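Local coordinates for protein O-methyltransferase family 2 (Planctopirus limnophila, PDB 5I2H) that probably transfers a methyl group from S-adenosyl-L-methionine to a hydroxyl oxygen of its substrate, and binds the flavone apigenin in this crystal, at residues A[215-229]-A[247-261]. Numbering follows the deposited sequence.
Sequences LQKYPTWRGIIFDRP and RLELHAGDMWVDPFP. With EDO (1,2-ethanediol), chain F.
Leu215 O takes two hydrogen bonds from the guanidinium of Arg247, at 2.7 Å from NH2 and 3.1 Å from NH1. The oxygen lies in the guanidinium plane, yet NH2 stands 57° above the plane of the carbonyl. Pro219 O sits over one guanidinium face, without a hydrogen bond. Trp221 O takes a further bond from Arg247 NH1 (2.9 Å). Arg247 thus ties the end of helix 209-217 to the turn that follows. In one of its two conformers, Arg222 NH2 forms a salt bridge with Glu249 OE2 (3.0 Å). Glu249 OE1 accepts from His251 NE2. From Gly223 to Asp227 the backbones pair as parallel strands, starting with Gly223 N to Arg247 O (2.9 Å). Ile224 CG2 packs on His251 CD2, and Ile224 CD1 on Pro261 CG. On the other face, Ile225 CG1 meets Leu250 CD2 (3.7 Å), beneath helix 229-241. With chi1 at -178°, CG of Phe226 points away from its own N, which carries the ring to the 253-261 loop. Gly253 N covers one face; the edge of Phe260 meets the opposite one, T-shaped, with planes at 82°. Asp227 O accepts from Gly253 N. Strands 222-227 and 248-252, joined through helix 229-241, form a beta-alpha-beta unit at one edge of the Rossmann-like methyltransferase sheet.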
# COMPACT_ATOMS: atom_id res chain seq x y z
N LEU A 215 -8.97 -4.16 -34.42
CA LEU A 215 -8.81 -4.43 -35.85
C LEU A 215 -8.50 -5.90 -36.13
O LEU A 215 -8.87 -6.39 -37.20
CB LEU A 215 -7.69 -3.56 -36.45
CG LEU A 215 -7.95 -2.05 -36.48
CD1 LEU A 215 -6.76 -1.31 -37.16
CD2 LEU A 215 -9.29 -1.71 -37.16
N GLN A 216 -7.79 -6.60 -35.23
CA GLN A 216 -7.64 -8.05 -35.42
C GLN A 216 -8.97 -8.77 -35.25
O GLN A 216 -9.23 -9.77 -35.95
CB GLN A 216 -6.61 -8.63 -34.45
CG GLN A 216 -5.19 -8.11 -34.65
CD GLN A 216 -4.21 -8.95 -33.88
OE1 GLN A 216 -4.61 -9.68 -32.96
NE2 GLN A 216 -2.93 -8.89 -34.24
N LYS A 217 -9.83 -8.29 -34.37
CA LYS A 217 -11.12 -8.94 -34.18
C LYS A 217 -12.05 -8.69 -35.36
O LYS A 217 -12.87 -9.55 -35.70
CB LYS A 217 -11.77 -8.44 -32.90
CG LYS A 217 -13.16 -9.05 -32.71
CD LYS A 217 -13.58 -9.01 -31.30
CE LYS A 217 -14.64 -10.11 -31.08
NZ LYS A 217 -14.05 -11.49 -31.02
N TYR A 218 -11.94 -7.51 -35.98
CA TYR A 218 -12.87 -7.05 -37.01
C TYR A 218 -12.06 -6.75 -38.26
O TYR A 218 -11.66 -5.59 -38.50
CB TYR A 218 -13.64 -5.82 -36.53
CG TYR A 218 -14.63 -6.09 -35.42
CD1 TYR A 218 -15.84 -6.73 -35.68
CD2 TYR A 218 -14.37 -5.68 -34.12
CE1 TYR A 218 -16.76 -6.95 -34.68
CE2 TYR A 218 -15.29 -5.90 -33.10
CZ TYR A 218 -16.48 -6.54 -33.39
OH TYR A 218 -17.39 -6.75 -32.37
N PRO A 219 -11.80 -7.75 -39.09
CA PRO A 219 -10.92 -7.56 -40.26
C PRO A 219 -11.42 -6.54 -41.29
O PRO A 219 -10.63 -6.09 -42.13
CB PRO A 219 -10.86 -8.96 -40.87
CG PRO A 219 -11.26 -9.88 -39.76
CD PRO A 219 -12.24 -9.15 -38.93
N THR A 220 -12.70 -6.18 -41.27
CA THR A 220 -13.22 -5.19 -42.21
C THR A 220 -13.14 -3.77 -41.68
O THR A 220 -13.52 -2.84 -42.40
CB THR A 220 -14.67 -5.47 -42.58
OG1 THR A 220 -15.49 -5.34 -41.41
CG2 THR A 220 -14.84 -6.86 -43.14
N TRP A 221 -12.69 -3.58 -40.45
CA TRP A 221 -12.66 -2.24 -39.89
C TRP A 221 -11.36 -1.54 -40.24
O TRP A 221 -10.40 -2.16 -40.69
CB TRP A 221 -12.81 -2.25 -38.37
CG TRP A 221 -14.16 -2.65 -37.89
CD1 TRP A 221 -15.10 -3.39 -38.56
CD2 TRP A 221 -14.72 -2.34 -36.62
NE1 TRP A 221 -16.21 -3.58 -37.77
CE2 TRP A 221 -16.00 -2.95 -36.57
CE3 TRP A 221 -14.27 -1.62 -35.50
CZ2 TRP A 221 -16.84 -2.84 -35.46
CZ3 TRP A 221 -15.09 -1.52 -34.40
CH2 TRP A 221 -16.37 -2.13 -34.38
N ARG A 222 -11.34 -0.22 -40.03
CA ARG A 222 -10.13 0.58 -40.15
C ARG A 222 -9.96 1.39 -38.88
O ARG A 222 -10.94 1.75 -38.22
CB ARG A 222 -10.15 1.56 -41.36
CG ARG A 222 -10.06 0.87 -42.71
CD ARG A 222 -9.87 1.89 -43.87
NE ARG A 222 -8.72 2.80 -43.76
CZ ARG A 222 -7.52 2.59 -44.32
NH1 ARG A 222 -7.29 1.48 -45.00
NH2 ARG A 222 -6.56 3.50 -44.20
N GLY A 223 -8.72 1.69 -38.55
CA GLY A 223 -8.41 2.41 -37.33
C GLY A 223 -7.61 3.66 -37.61
O GLY A 223 -6.89 3.74 -38.60
N ILE A 224 -7.74 4.62 -36.71
CA ILE A 224 -6.99 5.87 -36.78
C ILE A 224 -6.48 6.15 -35.37
O ILE A 224 -7.27 6.22 -34.43
CB ILE A 224 -7.85 7.04 -37.29
CG1 ILE A 224 -8.44 6.73 -38.68
CG2 ILE A 224 -7.01 8.30 -37.27
CD1 ILE A 224 -9.44 7.78 -39.15
N ILE A 225 -5.17 6.29 -35.22
CA ILE A 225 -4.60 6.75 -33.97
C ILE A 225 -4.30 8.23 -34.10
O ILE A 225 -3.55 8.64 -35.00
CB ILE A 225 -3.31 5.99 -33.62
CG1 ILE A 225 -3.49 4.47 -33.83
CG2 ILE A 225 -2.84 6.39 -32.21
CD1 ILE A 225 -4.63 3.84 -32.99
N PHE A 226 -4.83 9.03 -33.18
CA PHE A 226 -4.64 10.48 -33.15
C PHE A 226 -3.85 10.82 -31.89
O PHE A 226 -4.32 10.54 -30.78
CB PHE A 226 -6.02 11.15 -33.16
CG PHE A 226 -6.01 12.67 -33.18
CD1 PHE A 226 -5.66 13.39 -32.04
CD2 PHE A 226 -6.48 13.37 -34.28
CE1 PHE A 226 -5.69 14.78 -32.04
CE2 PHE A 226 -6.53 14.76 -34.27
CZ PHE A 226 -6.13 15.47 -33.16
N ASP A 227 -2.63 11.36 -32.03
CA ASP A 227 -1.82 11.63 -30.84
C ASP A 227 -0.65 12.54 -31.24
O ASP A 227 -0.57 13.00 -32.38
CB ASP A 227 -1.34 10.32 -30.19
CG ASP A 227 -1.19 10.45 -28.68
OD1 ASP A 227 -0.71 11.51 -28.22
OD2 ASP A 227 -1.57 9.52 -27.95
N ARG A 228 0.24 12.82 -30.27
CA ARG A 228 1.47 13.57 -30.55
C ARG A 228 2.45 12.73 -31.38
O ARG A 228 2.49 11.51 -31.24
CB ARG A 228 2.17 13.98 -29.25
CG ARG A 228 1.26 14.58 -28.21
CD ARG A 228 2.02 14.98 -26.93
NE ARG A 228 2.70 13.89 -26.23
CZ ARG A 228 2.09 12.87 -25.61
NH1 ARG A 228 0.76 12.74 -25.63
NH2 ARG A 228 2.84 11.96 -24.98
N PRO A 229 3.26 13.38 -32.21
CA PRO A 229 4.18 12.62 -33.08
C PRO A 229 5.10 11.66 -32.35
O PRO A 229 5.33 10.54 -32.83
CB PRO A 229 4.98 13.73 -33.79
CG PRO A 229 4.08 14.89 -33.80
CD PRO A 229 3.25 14.82 -32.54
N ARG A 247 -4.36 -1.19 -42.33
CA ARG A 247 -5.71 -0.73 -42.00
C ARG A 247 -5.68 0.30 -40.88
O ARG A 247 -6.72 0.60 -40.28
CB ARG A 247 -6.61 -1.91 -41.62
CG ARG A 247 -6.90 -2.86 -42.76
CD ARG A 247 -7.94 -3.88 -42.33
NE ARG A 247 -7.42 -4.89 -41.40
CZ ARG A 247 -7.95 -5.21 -40.22
NH1 ARG A 247 -9.04 -4.58 -39.74
NH2 ARG A 247 -7.39 -6.19 -39.50
N LEU A 248 -4.50 0.85 -40.60
CA LEU A 248 -4.31 1.83 -39.55
C LEU A 248 -3.67 3.09 -40.13
O LEU A 248 -2.74 3.02 -40.94
CB LEU A 248 -3.42 1.24 -38.44
CG LEU A 248 -3.36 1.99 -37.13
CD1 LEU A 248 -4.69 1.80 -36.36
CD2 LEU A 248 -2.19 1.47 -36.33
N GLU A 249 -4.18 4.25 -39.74
CA GLU A 249 -3.54 5.52 -40.04
C GLU A 249 -3.12 6.17 -38.74
O GLU A 249 -3.83 6.04 -37.73
CB GLU A 249 -4.45 6.49 -40.76
CG GLU A 249 -4.99 5.99 -42.05
CD GLU A 249 -6.09 6.91 -42.62
OE1 GLU A 249 -6.39 8.00 -42.06
OE2 GLU A 249 -6.67 6.48 -43.62
N LEU A 250 -2.01 6.89 -38.78
CA LEU A 250 -1.45 7.60 -37.64
C LEU A 250 -1.48 9.10 -37.94
O LEU A 250 -0.86 9.55 -38.91
CB LEU A 250 -0.01 7.15 -37.35
CG LEU A 250 0.17 5.63 -37.29
CD1 LEU A 250 1.68 5.25 -37.16
CD2 LEU A 250 -0.67 5.01 -36.17
N HIS A 251 -2.23 9.85 -37.14
CA HIS A 251 -2.39 11.29 -37.33
C HIS A 251 -1.87 12.05 -36.13
O HIS A 251 -2.32 11.82 -34.99
CB HIS A 251 -3.84 11.65 -37.56
CG HIS A 251 -4.39 11.10 -38.83
ND1 HIS A 251 -4.73 11.91 -39.89
CD2 HIS A 251 -4.60 9.83 -39.23
CE1 HIS A 251 -5.19 11.15 -40.87
NE2 HIS A 251 -5.12 9.89 -40.50
N ALA A 252 -0.94 12.98 -36.39
CA ALA A 252 -0.45 13.89 -35.36
C ALA A 252 -1.45 15.03 -35.23
O ALA A 252 -1.92 15.59 -36.23
CB ALA A 252 0.94 14.43 -35.72
N GLY A 253 -1.78 15.37 -34.00
CA GLY A 253 -2.67 16.49 -33.84
C GLY A 253 -2.85 16.81 -32.38
O GLY A 253 -2.47 16.03 -31.49
N ASP A 254 -3.41 17.97 -32.16
CA ASP A 254 -3.74 18.50 -30.85
C ASP A 254 -5.24 18.31 -30.70
O ASP A 254 -6.03 18.92 -31.45
CB ASP A 254 -3.34 19.98 -30.77
CG ASP A 254 -3.71 20.64 -29.44
OD1 ASP A 254 -4.63 20.19 -28.73
OD2 ASP A 254 -3.09 21.68 -29.11
N MSE A 255 -5.64 17.45 -29.76
CA MSE A 255 -7.05 17.01 -29.70
C MSE A 255 -8.03 18.15 -29.36
O MSE A 255 -9.22 18.03 -29.62
CB MSE A 255 -7.23 15.86 -28.70
CG MSE A 255 -7.02 16.26 -27.24
SE MSE A 255 -7.01 14.61 -26.21
CE MSE A 255 -6.72 15.34 -24.47
N TRP A 256 -7.52 19.25 -28.78
CA TRP A 256 -8.42 20.33 -28.39
C TRP A 256 -8.81 21.21 -29.57
O TRP A 256 -9.89 21.81 -29.54
CB TRP A 256 -7.76 21.18 -27.30
CG TRP A 256 -7.43 20.35 -26.08
CD1 TRP A 256 -6.20 19.93 -25.69
CD2 TRP A 256 -8.36 19.82 -25.12
NE1 TRP A 256 -6.29 19.16 -24.56
CE2 TRP A 256 -7.60 19.09 -24.17
CE3 TRP A 256 -9.75 19.89 -24.96
CZ2 TRP A 256 -8.20 18.41 -23.09
CZ3 TRP A 256 -10.34 19.23 -23.87
CH2 TRP A 256 -9.56 18.51 -22.95
N VAL A 257 -7.97 21.30 -30.60
CA VAL A 257 -8.15 22.34 -31.62
C VAL A 257 -8.09 21.80 -33.04
O VAL A 257 -8.64 22.42 -33.96
CB VAL A 257 -7.12 23.49 -31.46
CG1 VAL A 257 -7.24 24.18 -30.07
CG2 VAL A 257 -5.70 23.00 -31.71
N ASP A 258 -7.38 20.70 -33.25
CA ASP A 258 -7.29 20.19 -34.60
C ASP A 258 -8.51 19.32 -34.89
O ASP A 258 -9.02 18.65 -33.98
CB ASP A 258 -6.02 19.37 -34.79
CG ASP A 258 -4.76 20.25 -34.75
OD1 ASP A 258 -4.82 21.41 -35.19
OD2 ASP A 258 -3.70 19.79 -34.27
N PRO A 259 -8.99 19.30 -36.13
CA PRO A 259 -10.20 18.52 -36.44
C PRO A 259 -9.95 17.03 -36.29
O PRO A 259 -8.94 16.49 -36.77
CB PRO A 259 -10.51 18.90 -37.89
CG PRO A 259 -9.21 19.44 -38.47
CD PRO A 259 -8.45 20.02 -37.31
N PHE A 260 -10.89 16.34 -35.65
CA PHE A 260 -10.82 14.89 -35.64
C PHE A 260 -11.19 14.39 -37.03
O PHE A 260 -12.05 14.98 -37.71
CB PHE A 260 -11.79 14.31 -34.62
CG PHE A 260 -11.39 14.54 -33.16
CD1 PHE A 260 -10.05 14.54 -32.74
CD2 PHE A 260 -12.40 14.74 -32.19
CE1 PHE A 260 -9.73 14.75 -31.40
CE2 PHE A 260 -12.10 14.94 -30.85
CZ PHE A 260 -10.77 14.94 -30.44
N PRO A 261 -10.58 13.31 -37.49
CA PRO A 261 -10.96 12.72 -38.78
C PRO A 261 -12.31 12.03 -38.68
O PRO A 261 -12.74 11.65 -37.57
CB PRO A 261 -9.84 11.70 -39.05
CG PRO A 261 -9.41 11.29 -37.67
CD PRO A 261 -9.52 12.54 -36.80
C1 EDO F . -3.54 16.00 -27.32
O1 EDO F . -3.50 17.41 -27.48
C2 EDO F . -3.51 15.33 -28.68
O2 EDO F . -3.28 13.98 -28.33
O HOH W 1 -9.79 5.77 -42.43